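Local coordinates for protein rRNA adenine N-6-methyltransferase (Saccharopolyspora erythraea, PDB 6NVM) that dimethylates one adenine of 23S rRNA at N6 with S-adenosyl-L-methionine as methyl donor, which confers resistance to macrolide, lincosamide and streptogramin B antibiotics, at residues A128-G139 with W152-T163. Numbering follows the deposited sequence.
Sequences AEPPPEPFAFVG and WCLEAPTIETAT
F135-G139 and I159-T163 run side by side as parallel strands, their axes 4.6 Å apart and 4° from aligned. They are neighbours in the central sheet of the Rossmann-like methyltransferase fold, joined through helix 146-155 as a beta-alpha-beta crossover. F137 bonds both ways: its N donates to T161 O, and its O accepts T163 N. F135 O takes E160 N at 2.8 Å, and G139 N donates to T163 O. G139 lies next to A140, a predicted S-adenosyl-L-methionine site.

F135, F137, I159 and A162 point to the sheet face covered by the end of the helix. The F135 ring is sandwiched. P131 CD sits over the centre of one face, and I159 CG1 covers the other, offset toward the rim. With chi1 at 76°, CG of F135 sits between the backbone N and the carbonyl carbon, and the ring turns toward W152-T163, with A156 and T158 at its edge. W152 meets it rim to rim, the planes at 85°, with CZ3 3.8 Å from F135 CZ. A156 CB, at the edge of the F135 ring, also touches P130 CB. C153 SG approaches the F137 ring obliquely, 3.7 Å from CD2.

A136, V138, T161 and T163 point to the other face. There one water links F137 O, T161 OG1 and T163 OG1; A66 O also bonds T161 OG1.

Two side-chain bonds hold the proline-rich loop 128-134, ahead of strand 135-140. W152 NE1 donates to A128 O at 2.9 Å, close to the indole plane. T158 OG1 donates to E133 O at 2.7 Å, from above the carbonyl plane.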
loop_
_atom_site.group_PDB
_atom_site.type_symbol
_atom_site.label_atom_id
_atom_site.label_comp_id
_atom_site.label_asym_id
_atom_site.label_seq_id
_atom_site.Cartn_x
_atom_site.Cartn_y
_atom_site.Cartn_z
ATOM N N ALA A 128 -10.210 13.247 -4.677
ATOM C CA ALA A 128 -10.547 13.678 -3.329
ATOM C C ALA A 128 -9.291 14.076 -2.554
ATOM O O ALA A 128 -8.206 13.531 -2.760
ATOM C CB ALA A 128 -11.285 12.567 -2.584
ATOM N N GLU A 129 -9.448 15.062 -1.670
ATOM C CA GLU A 129 -8.388 15.481 -0.761
ATOM C C GLU A 129 -8.436 14.643 0.512
ATOM O O GLU A 129 -9.522 14.347 1.013
ATOM C CB GLU A 129 -8.541 16.956 -0.392
ATOM C CG GLU A 129 -8.129 17.923 -1.483
ATOM C CD GLU A 129 -6.620 18.067 -1.598
ATOM O OE1 GLU A 129 -5.922 17.947 -0.567
ATOM O OE2 GLU A 129 -6.131 18.302 -2.723
ATOM N N PRO A 130 -7.302 14.233 1.081
ATOM C CA PRO A 130 -7.353 13.542 2.365
ATOM C C PRO A 130 -7.743 14.502 3.471
ATOM O O PRO A 130 -7.519 15.720 3.364
ATOM C CB PRO A 130 -5.913 13.026 2.548
ATOM C CG PRO A 130 -5.094 13.955 1.766
ATOM C CD PRO A 130 -5.923 14.337 0.577
ATOM N N PRO A 131 -8.341 14.005 4.555
ATOM C CA PRO A 131 -8.683 14.889 5.664
ATOM C C PRO A 131 -7.435 15.344 6.399
ATOM O O PRO A 131 -6.418 14.628 6.427
ATOM C CB PRO A 131 -9.574 14.010 6.559
ATOM C CG PRO A 131 -9.200 12.619 6.219
ATOM C CD PRO A 131 -8.813 12.629 4.768
ATOM N N PRO A 132 -7.463 16.530 7.015
ATOM C CA PRO A 132 -6.255 17.043 7.677
ATOM C C PRO A 132 -6.087 16.533 9.101
ATOM O O PRO A 132 -5.611 17.256 9.981
ATOM C CB PRO A 132 -6.474 18.559 7.648
ATOM C CG PRO A 132 -7.956 18.701 7.770
ATOM C CD PRO A 132 -8.559 17.515 7.040
ATOM N N GLU A 133 -6.473 15.289 9.329
ATOM C CA GLU A 133 -6.344 14.626 10.620
ATOM C C GLU A 133 -6.010 13.164 10.357
ATOM O O GLU A 133 -6.160 12.699 9.219
ATOM C CB GLU A 133 -7.637 14.751 11.431
ATOM C CG GLU A 133 -8.861 14.192 10.707
ATOM C CD GLU A 133 -10.107 14.132 11.578
ATOM O OE1 GLU A 133 -9.990 13.830 12.784
ATOM O OE2 GLU A 133 -11.212 14.380 11.050
ATOM N N PRO A 134 -5.554 12.411 11.357
ATOM C CA PRO A 134 -5.276 10.990 11.127
ATOM C C PRO A 134 -6.525 10.272 10.633
ATOM O O PRO A 134 -7.645 10.584 11.040
ATOM C CB PRO A 134 -4.829 10.482 12.503
ATOM C CG PRO A 134 -4.366 11.702 13.229
ATOM C CD PRO A 134 -5.240 12.817 12.738
ATOM N N PHE A 135 -6.322 9.309 9.738
ATOM C CA PHE A 135 -7.439 8.578 9.155
ATOM C C PHE A 135 -6.916 7.267 8.592
ATOM O O PHE A 135 -5.707 7.050 8.483
ATOM C CB PHE A 135 -8.135 9.395 8.062
ATOM C CG PHE A 135 -7.365 9.451 6.768
ATOM C CD1 PHE A 135 -6.273 10.286 6.639
ATOM C CD2 PHE A 135 -7.736 8.660 5.687
ATOM C CE1 PHE A 135 -5.548 10.338 5.446
ATOM C CE2 PHE A 135 -7.019 8.708 4.491
ATOM C CZ PHE A 135 -5.923 9.551 4.379
ATOM N N ALA A 136 -7.854 6.392 8.243
ATOM C CA ALA A 136 -7.554 5.142 7.572
ATOM C C ALA A 136 -8.305 5.085 6.251
ATOM O O ALA A 136 -9.402 5.633 6.121
ATOM C CB ALA A 136 -7.935 3.938 8.441
ATOM N N PHE A 137 -7.696 4.427 5.267
ATOM C CA PHE A 137 -8.335 4.163 3.987
ATOM C C PHE A 137 -8.633 2.678 3.876
ATOM O O PHE A 137 -7.798 1.845 4.237
ATOM C CB PHE A 137 -7.446 4.584 2.810
ATOM C CG PHE A 137 -7.969 4.127 1.485
ATOM C CD1 PHE A 137 -8.951 4.851 0.831
ATOM C CD2 PHE A 137 -7.510 2.963 0.906
ATOM C CE1 PHE A 137 -9.451 4.436 -0.387
ATOM C CE2 PHE A 137 -8.005 2.541 -0.323
ATOM C CZ PHE A 137 -8.976 3.283 -0.967
ATOM N N VAL A 138 -9.823 2.354 3.376
ATOM C CA VAL A 138 -10.198 0.983 3.041
ATOM C C VAL A 138 -10.806 0.994 1.649
ATOM O O VAL A 138 -11.605 1.879 1.327
ATOM C CB VAL A 138 -11.197 0.394 4.061
ATOM C CG1 VAL A 138 -11.597 -1.016 3.665
ATOM C CG2 VAL A 138 -10.604 0.399 5.450
ATOM N N GLY A 139 -10.457 0.019 0.819
ATOM C CA GLY A 139 -10.970 0.038 -0.537
ATOM C C GLY A 139 -10.900 -1.303 -1.227
ATOM O O GLY A 139 -9.972 -2.091 -1.013
ATOM N N TRP A 152 -2.272 7.645 -4.080
ATOM C CA TRP A 152 -3.117 8.515 -3.268
ATOM C C TRP A 152 -2.808 8.329 -1.786
ATOM O O TRP A 152 -2.639 9.302 -1.042
ATOM C CB TRP A 152 -4.591 8.218 -3.559
ATOM C CG TRP A 152 -5.553 9.200 -2.954
ATOM C CD1 TRP A 152 -6.173 10.234 -3.589
ATOM C CD2 TRP A 152 -6.012 9.235 -1.592
ATOM N NE1 TRP A 152 -6.985 10.912 -2.710
ATOM C CE2 TRP A 152 -6.899 10.321 -1.479
ATOM C CE3 TRP A 152 -5.750 8.459 -0.459
ATOM C CZ2 TRP A 152 -7.530 10.645 -0.281
ATOM C CZ3 TRP A 152 -6.382 8.784 0.728
ATOM C CH2 TRP A 152 -7.260 9.864 0.806
ATOM N N CYS A 153 -2.714 7.070 -1.350
ATOM C CA CYS A 153 -2.449 6.772 0.057
ATOM C C CYS A 153 -1.032 7.164 0.459
ATOM O O CYS A 153 -0.821 7.720 1.544
ATOM C CB CYS A 153 -2.683 5.288 0.321
ATOM S SG CYS A 153 -4.401 4.750 0.116
ATOM N N LEU A 154 -0.039 6.862 -0.385
ATOM C CA LEU A 154 1.335 7.219 -0.051
ATOM C C LEU A 154 1.503 8.720 0.108
ATOM O O LEU A 154 2.340 9.171 0.898
ATOM C CB LEU A 154 2.292 6.707 -1.125
ATOM C CG LEU A 154 2.417 5.189 -1.213
ATOM C CD1 LEU A 154 3.221 4.817 -2.448
ATOM C CD2 LEU A 154 3.071 4.628 0.047
ATOM N N GLU A 155 0.711 9.510 -0.614
ATOM C CA GLU A 155 0.865 10.956 -0.595
ATOM C C GLU A 155 0.025 11.650 0.474
ATOM O O GLU A 155 0.183 12.858 0.668
ATOM C CB GLU A 155 0.527 11.526 -1.977
ATOM C CG GLU A 155 1.522 11.087 -3.060
ATOM C CD GLU A 155 1.523 12.001 -4.273
ATOM O OE1 GLU A 155 1.405 13.232 -4.087
ATOM O OE2 GLU A 155 1.642 11.489 -5.409
ATOM N N ALA A 156 -0.840 10.929 1.179
ATOM C CA ALA A 156 -1.647 11.529 2.238
ATOM C C ALA A 156 -0.839 11.609 3.530
ATOM O O ALA A 156 -0.597 10.579 4.164
ATOM C CB ALA A 156 -2.920 10.718 2.459
ATOM N N PRO A 157 -0.412 12.797 3.964
ATOM C CA PRO A 157 0.549 12.856 5.077
ATOM C C PRO A 157 -0.004 12.398 6.418
ATOM O O PRO A 157 0.797 12.044 7.293
ATOM C CB PRO A 157 0.954 14.337 5.118
ATOM C CG PRO A 157 -0.159 15.061 4.462
ATOM C CD PRO A 157 -0.694 14.133 3.409
ATOM N N THR A 158 -1.322 12.395 6.622
ATOM C CA THR A 158 -1.900 12.005 7.906
ATOM C C THR A 158 -2.447 10.583 7.920
ATOM O O THR A 158 -3.015 10.166 8.935
ATOM C CB THR A 158 -3.032 12.958 8.311
ATOM O OG1 THR A 158 -4.154 12.755 7.448
ATOM C CG2 THR A 158 -2.593 14.425 8.253
ATOM N N ILE A 159 -2.307 9.827 6.832
ATOM C CA ILE A 159 -2.860 8.481 6.813
ATOM C C ILE A 159 -2.146 7.628 7.851
ATOM O O ILE A 159 -0.945 7.797 8.108
ATOM C CB ILE A 159 -2.753 7.861 5.409
ATOM C CG1 ILE A 159 -3.631 6.616 5.303
ATOM C CG2 ILE A 159 -1.306 7.492 5.071
ATOM C CD1 ILE A 159 -3.852 6.137 3.877
ATOM N N GLU A 160 -2.898 6.720 8.476
ATOM C CA GLU A 160 -2.325 5.709 9.359
ATOM C C GLU A 160 -2.169 4.380 8.640
ATOM O O GLU A 160 -1.055 3.860 8.527
ATOM C CB GLU A 160 -3.190 5.516 10.614
ATOM C CG GLU A 160 -3.112 6.651 11.592
ATOM C CD GLU A 160 -3.609 6.266 12.976
ATOM O OE1 GLU A 160 -4.131 5.141 13.141
ATOM O OE2 GLU A 160 -3.469 7.088 13.901
ATOM N N THR A 161 -3.277 3.814 8.157
ATOM C CA THR A 161 -3.260 2.549 7.446
ATOM C C THR A 161 -4.114 2.649 6.194
ATOM O O THR A 161 -5.059 3.442 6.121
ATOM C CB THR A 161 -3.789 1.395 8.304
ATOM O OG1 THR A 161 -5.189 1.589 8.539
ATOM C CG2 THR A 161 -3.045 1.330 9.616
ATOM N N ALA A 162 -3.761 1.829 5.208
ATOM C CA ALA A 162 -4.547 1.670 3.994
ATOM C C ALA A 162 -4.716 0.177 3.774
ATOM O O ALA A 162 -3.725 -0.548 3.644
ATOM C CB ALA A 162 -3.875 2.327 2.788
ATOM N N THR A 163 -5.962 -0.279 3.760
ATOM C CA THR A 163 -6.293 -1.685 3.589
ATOM C C THR A 163 -7.017 -1.817 2.259
ATOM O O THR A 163 -8.041 -1.160 2.043
ATOM C CB THR A 163 -7.158 -2.182 4.747
ATOM O OG1 THR A 163 -6.449 -1.991 5.977
ATOM C CG2 THR A 163 -7.489 -3.660 4.594
HETATM O O HOH W 1 -7.047 0.597 6.702
#